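Local coordinates for putative lipoprotein YcdA (Bacillus subtilis subsp. subtilis str. 168, PDB 4R4G), which is of unknown function but is probably a membrane-anchored lipoprotein, with an Ig-like N-terminal domain joined by a kinked helix to an alpha-beta C-terminal domain, at residues Val17-Val22 with Val43-Lys48. Numbering follows the deposited sequence.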
ATOM      1  N   VAL A  17      13.802  33.054   1.601  1.00 79.25           N
ATOM      2  CA  VAL A  17      13.201  31.733   1.497  1.00 77.09           C
ATOM      3  C   VAL A  17      14.240  30.676   1.826  1.00 82.85           C
ATOM      4  O   VAL A  17      15.364  30.727   1.332  1.00 83.83           O
ATOM      5  CB  VAL A  17      12.557  31.505   0.105  1.00 76.68           C
ATOM      6  CG1 VAL A  17      11.811  30.178   0.038  1.00 74.40           C
ATOM      7  CG2 VAL A  17      11.626  32.651  -0.254  1.00 75.54           C
ATOM      8  N   LYS A  18      13.849  29.728   2.670  1.00 79.51           N
ATOM      9  CA  LYS A  18      14.676  28.610   3.082  1.00 80.41           C
ATOM     10  C   LYS A  18      13.935  27.339   2.771  1.00 81.20           C
ATOM     11  O   LYS A  18      12.768  27.218   3.138  1.00 80.97           O
ATOM     12  CB  LYS A  18      15.005  28.678   4.594  1.00 87.73           C
ATOM     13  CG  LYS A  18      15.396  30.069   5.122  1.00114.00           C
ATOM     14  CD  LYS A  18      15.919  30.033   6.563  1.00129.56           C
ATOM     15  CE  LYS A  18      15.058  30.832   7.511  1.00140.19           C
ATOM     16  NZ  LYS A  18      15.878  31.562   8.514  1.00152.02           N
ATOM     17  N   ILE A  19      14.592  26.392   2.099  1.00 75.22           N
ATOM     18  CA  ILE A  19      13.993  25.100   1.823  1.00 73.52           C
ATOM     19  C   ILE A  19      14.430  24.151   2.938  1.00 84.37           C
ATOM     20  O   ILE A  19      15.586  23.712   2.968  1.00 86.96           O
ATOM     21  CB  ILE A  19      14.351  24.574   0.426  1.00 73.38           C
ATOM     22  CG1 ILE A  19      13.904  25.557  -0.652  1.00 71.18           C
ATOM     23  CG2 ILE A  19      13.756  23.190   0.234  1.00 71.02           C
ATOM     24  CD1 ILE A  19      14.186  25.129  -1.977  1.00 77.45           C
ATOM     25  N   LYS A  20      13.515  23.860   3.863  1.00 82.38           N
ATOM     26  CA  LYS A  20      13.792  23.038   5.031  1.00 84.39           C
ATOM     27  C   LYS A  20      13.849  21.541   4.698  1.00 89.16           C
ATOM     28  O   LYS A  20      14.691  20.852   5.274  1.00 92.93           O
ATOM     29  CB  LYS A  20      12.789  23.327   6.161  1.00 87.47           C
ATOM     30  CG  LYS A  20      12.833  24.782   6.630  1.00 96.49           C
ATOM     31  CD  LYS A  20      12.457  24.938   8.106  1.00116.32           C
ATOM     32  CE  LYS A  20      12.976  26.245   8.680  1.00129.39           C
ATOM     33  NZ  LYS A  20      12.495  26.506  10.064  1.00138.48           N
ATOM     34  N   ASP A  21      12.997  21.025   3.785  1.00 82.32           N
ATOM     35  CA  ASP A  21      12.992  19.589   3.428  1.00 80.14           C
ATOM     36  C   ASP A  21      12.435  19.339   2.009  1.00 77.91           C
ATOM     37  O   ASP A  21      11.640  20.146   1.527  1.00 76.60           O
ATOM     38  CB  ASP A  21      12.162  18.799   4.460  1.00 83.56           C
ATOM     39  CG  ASP A  21      12.309  17.296   4.356  1.00104.78           C
ATOM     40  OD1 ASP A  21      13.377  16.778   4.743  1.00109.52           O
ATOM     41  OD2 ASP A  21      11.362  16.636   3.855  1.00112.63           O
ATOM     42  N   VAL A  22      12.856  18.230   1.340  1.00 70.99           N
ATOM     43  CA  VAL A  22      12.403  17.822  -0.003  1.00 67.22           C
ATOM     44  C   VAL A  22      12.238  16.303  -0.026  1.00 74.66           C
ATOM     45  O   VAL A  22      13.212  15.562   0.152  1.00 77.27           O
ATOM     46  CB  VAL A  22      13.313  18.299  -1.174  1.00 69.17           C
ATOM     47  CG1 VAL A  22      12.837  17.744  -2.508  1.00 66.34           C
ATOM     48  CG2 VAL A  22      13.389  19.823  -1.250  1.00 69.23           C
ATOM     49  N   VAL A  43       7.893  19.889  -0.709  1.00 62.49           N
ATOM     50  CA  VAL A  43       8.947  20.863  -0.411  1.00 61.47           C
ATOM     51  C   VAL A  43       8.496  21.693   0.805  1.00 66.59           C
ATOM     52  O   VAL A  43       7.529  22.443   0.698  1.00 66.23           O
ATOM     53  CB  VAL A  43       9.289  21.756  -1.644  1.00 61.90           C
ATOM     54  CG1 VAL A  43      10.524  22.613  -1.394  1.00 62.28           C
ATOM     55  CG2 VAL A  43       9.472  20.919  -2.906  1.00 60.13           C
ATOM     56  N   ASN A  44       9.156  21.505   1.971  1.00 64.17           N
ATOM     57  CA  ASN A  44       8.855  22.280   3.177  1.00 66.16           C
ATOM     58  C   ASN A  44       9.701  23.523   3.107  1.00 70.77           C
ATOM     59  O   ASN A  44      10.918  23.417   2.959  1.00 71.34           O
ATOM     60  CB  ASN A  44       9.101  21.490   4.490  1.00 68.92           C
ATOM     61  CG  ASN A  44       8.659  22.248   5.729  1.00 87.71           C
ATOM     62  OD1 ASN A  44       9.382  23.084   6.295  1.00 81.15           O
ATOM     63  ND2 ASN A  44       7.433  22.021   6.145  1.00 80.77           N
ATOM     64  N   VAL A  45       9.056  24.688   3.121  1.00 67.19           N
ATOM     65  CA  VAL A  45       9.724  25.971   3.000  1.00 68.02           C
ATOM     66  C   VAL A  45       9.421  26.826   4.219  1.00 76.95           C
ATOM     67  O   VAL A  45       8.472  26.549   4.952  1.00 77.85           O
ATOM     68  CB  VAL A  45       9.348  26.734   1.682  1.00 69.43           C
ATOM     69  CG1 VAL A  45       9.770  25.959   0.434  1.00 66.93           C
ATOM     70  CG2 VAL A  45       7.861  27.107   1.634  1.00 68.62           C
ATOM     71  N   ALA A  46      10.216  27.892   4.386  1.00 76.16           N
ATOM     72  CA  ALA A  46      10.095  28.926   5.400  1.00 79.50           C
ATOM     73  C   ALA A  46      10.334  30.239   4.730  1.00 84.81           C
ATOM     74  O   ALA A  46      11.306  30.365   3.981  1.00 83.80           O
ATOM     75  CB  ALA A  46      11.098  28.700   6.510  1.00 83.49           C
ATOM     76  N   VAL A  47       9.417  31.199   4.916  1.00 83.95           N
ATOM     77  CA  VAL A  47       9.546  32.512   4.285  1.00 84.39           C
ATOM     78  C   VAL A  47       9.635  33.580   5.378  1.00 95.47           C
ATOM     79  O   VAL A  47       8.668  33.796   6.105  1.00 97.34           O
ATOM     80  CB  VAL A  47       8.424  32.821   3.242  1.00 84.79           C
ATOM     81  CG1 VAL A  47       8.717  34.116   2.477  1.00 83.45           C
ATOM     82  CG2 VAL A  47       8.251  31.667   2.264  1.00 81.50           C
ATOM     83  N   LYS A  48      10.812  34.224   5.498  1.00 95.89           N
ATOM     84  CA  LYS A  48      11.089  35.316   6.448  1.00100.29           C
ATOM     85  C   LYS A  48      10.901  36.662   5.746  1.00105.07           C
ATOM     86  O   LYS A  48      11.431  36.845   4.645  1.00102.33           O
ATOM     87  CB  LYS A  48      12.526  35.189   7.015  1.00105.29           C
ATOM     88  CG  LYS A  48      12.855  36.159   8.154  1.00126.64           C
ATOM     89  CD  LYS A  48      13.762  35.543   9.235  1.00138.05           C
ATOM     90  CE  LYS A  48      14.052  36.538  10.340  1.00146.05           C
ATOM     91  NZ  LYS A  48      14.663  35.903  11.535  1.00152.43           N
TER
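Two residues, Lys20 and Asp21, are set against the single Asn44 across two antiparallel strands of the Ig-like domain, a worked example of the classic beta bulge. Asn44 O accepts from Lys20 N at 2.8 Å and, at a longer 3.3 Å, from Asp21 N; both donors approach from the same face of the carbonyl plane. The near-helical phi/psi of Lys20 (-77/-37°), usual for the first position of such a bulge, accommodates the extra residue, after which Asp21 O takes the N-H of Asn44 and the pairing resumes.

Lys20 CB points toward the other strand, 3.4 Å from Asn44 OD1, and the two side chains cross at a slant. Beyond CG the lysine runs extended over the face carrying Asn44 and Ala46, bringing CE to 3.8 Å from Ala46 CB and NZ to a salt bridge with Glu95 on strand 93-102; Asn44 ND2 is hydrogen-bonded to Asn97 OD1 on the same strand.

On the other face Val43, Val45 and Val47 alternate regularly, whereas the bulge makes Val22 the next after Val17 and Ile19; these meet second-sheet side chains, including Leu110, Tyr112 and Phe62. Val43 CG1, anti to its backbone N (chi1 -171°), touches both Ile19 CG2 at 3.7 Å and Val22 CG2 at 4.0 Å.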